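Local coordinates for protein chorismate synthase (Campylobacter jejuni, PDB 1SQ1) that probably catalyses the anti-1,4-elimination of phosphate and a hydrogen from 5-enolpyruvylshikimate-3-phosphate to give chorismate, using reduced FMN as cofactor, at residues Q40-G48 against R126-G134. Residues are numbered along the deposited sequence; the frame is centred on the assembly and turned at random.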
# COMPACT_ATOMS: atom_id res chain seq x y z
N GLN A 40 -9.72 -25.47 13.02
CA GLN A 40 -10.58 -26.48 12.42
C GLN A 40 -12.02 -26.39 12.92
O GLN A 40 -12.95 -26.65 12.16
CB GLN A 40 -10.02 -27.87 12.70
CG GLN A 40 -10.71 -28.96 11.91
CD GLN A 40 -10.60 -28.74 10.41
OE1 GLN A 40 -9.50 -28.73 9.86
NE2 GLN A 40 -11.75 -28.56 9.75
N ASN A 41 -12.20 -26.01 14.18
CA ASN A 41 -13.56 -25.89 14.72
C ASN A 41 -14.31 -24.72 14.12
O ASN A 41 -15.48 -24.84 13.78
CB ASN A 41 -13.54 -25.74 16.24
CG ASN A 41 -13.19 -27.03 16.94
OD1 ASN A 41 -13.66 -28.10 16.55
ND2 ASN A 41 -12.39 -26.93 17.99
N GLU A 42 -13.63 -23.59 14.01
CA GLU A 42 -14.27 -22.41 13.47
C GLU A 42 -14.75 -22.70 12.06
O GLU A 42 -15.86 -22.31 11.68
CB GLU A 42 -13.30 -21.23 13.46
CG GLU A 42 -13.99 -19.89 13.61
CD GLU A 42 -14.60 -19.70 15.00
OE1 GLU A 42 -15.29 -18.69 15.22
OE2 GLU A 42 -14.38 -20.56 15.88
N LEU A 43 -13.93 -23.39 11.28
CA LEU A 43 -14.32 -23.71 9.91
C LEU A 43 -15.60 -24.55 9.89
O LEU A 43 -16.38 -24.47 8.93
CB LEU A 43 -13.18 -24.45 9.18
CG LEU A 43 -12.06 -23.58 8.60
CD1 LEU A 43 -11.02 -24.47 7.96
CD2 LEU A 43 -12.63 -22.62 7.58
N ASP A 44 -15.83 -25.33 10.95
CA ASP A 44 -17.01 -26.18 11.03
C ASP A 44 -18.28 -25.40 11.39
O ASP A 44 -19.39 -25.91 11.24
CB ASP A 44 -16.80 -27.32 12.03
CG ASP A 44 -15.74 -28.32 11.57
OD1 ASP A 44 -15.61 -28.55 10.34
OD2 ASP A 44 -15.04 -28.88 12.43
N LYS A 45 -18.10 -24.17 11.87
CA LYS A 45 -19.24 -23.34 12.23
C LYS A 45 -19.95 -22.84 10.97
O LYS A 45 -21.18 -22.89 10.89
CB LYS A 45 -18.81 -22.15 13.09
CG LYS A 45 -18.81 -22.43 14.59
CD LYS A 45 -18.81 -21.14 15.39
CE LYS A 45 -19.04 -21.40 16.87
NZ LYS A 45 -19.10 -20.13 17.66
N ARG A 46 -19.18 -22.37 9.99
CA ARG A 46 -19.80 -21.89 8.75
C ARG A 46 -20.44 -23.08 8.02
O ARG A 46 -19.88 -24.18 7.98
CB ARG A 46 -18.75 -21.23 7.85
CG ARG A 46 -17.73 -22.18 7.27
CD ARG A 46 -16.96 -21.52 6.14
NE ARG A 46 -17.80 -21.19 4.99
CZ ARG A 46 -18.32 -22.09 4.16
NH1 ARG A 46 -18.09 -23.39 4.34
NH2 ARG A 46 -19.05 -21.68 3.12
N LYS A 47 -21.63 -22.85 7.46
CA LYS A 47 -22.37 -23.90 6.75
C LYS A 47 -22.32 -25.22 7.54
O LYS A 47 -22.04 -26.28 6.98
CB LYS A 47 -21.81 -24.11 5.33
CG LYS A 47 -22.43 -23.22 4.23
CD LYS A 47 -21.65 -23.30 2.91
CE LYS A 47 -21.42 -24.74 2.42
NZ LYS A 47 -20.50 -24.80 1.24
N GLY A 48 -22.58 -25.13 8.84
CA GLY A 48 -22.57 -26.30 9.70
C GLY A 48 -23.74 -26.29 10.66
O GLY A 48 -24.40 -27.31 10.89
N ARG A 126 -15.18 -19.90 -3.23
CA ARG A 126 -16.08 -19.53 -2.13
C ARG A 126 -15.27 -18.93 -0.96
O ARG A 126 -15.12 -19.56 0.09
CB ARG A 126 -16.90 -20.75 -1.67
CG ARG A 126 -16.09 -21.98 -1.24
CD ARG A 126 -16.98 -23.24 -1.19
NE ARG A 126 -16.59 -24.21 -0.16
CZ ARG A 126 -15.49 -24.98 -0.20
NH1 ARG A 126 -14.65 -24.91 -1.22
NH2 ARG A 126 -15.24 -25.81 0.81
N GLU A 127 -14.75 -17.72 -1.19
CA GLU A 127 -13.94 -16.95 -0.24
C GLU A 127 -14.30 -17.14 1.22
O GLU A 127 -13.44 -17.16 2.09
CB GLU A 127 -14.00 -15.45 -0.59
CG GLU A 127 -15.35 -14.99 -1.15
CD GLU A 127 -15.98 -13.83 -0.39
OE1 GLU A 127 -16.38 -14.01 0.78
OE2 GLU A 127 -16.09 -12.72 -0.97
N SER A 128 -15.60 -17.26 1.47
CA SER A 128 -16.14 -17.45 2.81
C SER A 128 -15.28 -18.39 3.66
O SER A 128 -14.94 -18.06 4.80
CB SER A 128 -17.56 -18.00 2.70
OG SER A 128 -18.14 -18.18 3.97
N VAL A 129 -14.93 -19.55 3.10
CA VAL A 129 -14.10 -20.54 3.79
C VAL A 129 -12.74 -19.97 4.17
O VAL A 129 -12.25 -20.16 5.28
CB VAL A 129 -13.87 -21.79 2.92
CG1 VAL A 129 -12.96 -22.78 3.64
CG2 VAL A 129 -15.19 -22.43 2.57
N ALA A 130 -12.13 -19.27 3.21
CA ALA A 130 -10.83 -18.65 3.43
C ALA A 130 -10.93 -17.56 4.51
O ALA A 130 -10.19 -17.60 5.49
CB ALA A 130 -10.32 -18.07 2.12
N ARG A 131 -11.85 -16.62 4.34
CA ARG A 131 -12.01 -15.53 5.30
C ARG A 131 -12.07 -16.08 6.72
O ARG A 131 -11.51 -15.50 7.64
CB ARG A 131 -13.28 -14.74 4.99
CG ARG A 131 -13.53 -14.55 3.50
CD ARG A 131 -14.85 -13.83 3.21
NE ARG A 131 -14.79 -12.41 3.52
CZ ARG A 131 -14.87 -11.44 2.61
NH1 ARG A 131 -14.81 -10.17 2.99
NH2 ARG A 131 -15.01 -11.74 1.33
N VAL A 132 -12.75 -17.21 6.89
CA VAL A 132 -12.86 -17.85 8.20
C VAL A 132 -11.50 -18.40 8.67
O VAL A 132 -11.05 -18.09 9.77
CB VAL A 132 -13.91 -19.00 8.18
CG1 VAL A 132 -14.02 -19.65 9.55
CG2 VAL A 132 -15.25 -18.44 7.75
N ALA A 133 -10.84 -19.21 7.84
CA ALA A 133 -9.54 -19.74 8.22
C ALA A 133 -8.65 -18.59 8.70
O ALA A 133 -8.17 -18.60 9.84
CB ALA A 133 -8.88 -20.43 7.04
N GLY A 134 -8.46 -17.60 7.83
CA GLY A 134 -7.63 -16.45 8.15
C GLY A 134 -8.01 -15.77 9.46
O GLY A 134 -7.14 -15.47 10.27
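Arg46 lies across the first turn of helix 128-143 with its guanidinium flat over Val129, whose CG2 sits 3.4 Å from the plane, over its centre. In that same plane, at the edge, Arg46 NE gives a nearly straight hydrogen bond to Ser128 OG (3.2 Å, 165° at the hydrogen). The pair illustrates how a buried guanidinium can be held: a methyl on one face and a hydroxyl at the edge together limit how the group can rotate. A bend at chi3 (-65°) turns the guanidinium onto this turn, while CD rests obliquely against Val132 CG2. Arg46 is a predicted NADP(+)-binding residue, and Lys47 NZ lies 4.2 Å from Arg126 NE close by; this cluster is consistent with a pocket for anionic ligands. One turn back, the interface becomes apolar: Leu43 rests CD2 against Val132 CG1 (3.8 Å) and Val129 CG1 (4.0 Å), and Glu42 crosses Val132 with its aliphatic CG before its carboxylate reaches a salt bridge with Arg337. The helical segments 40-45 and 128-134 run roughly antiparallel, their axes 9.1 Å apart at 145°. Helix 325-346 meets Ser128 and Arg131 through Arg327, Val331 and Met335, whereas strand 21-26 packs on Val129, Ala130 and Ala133.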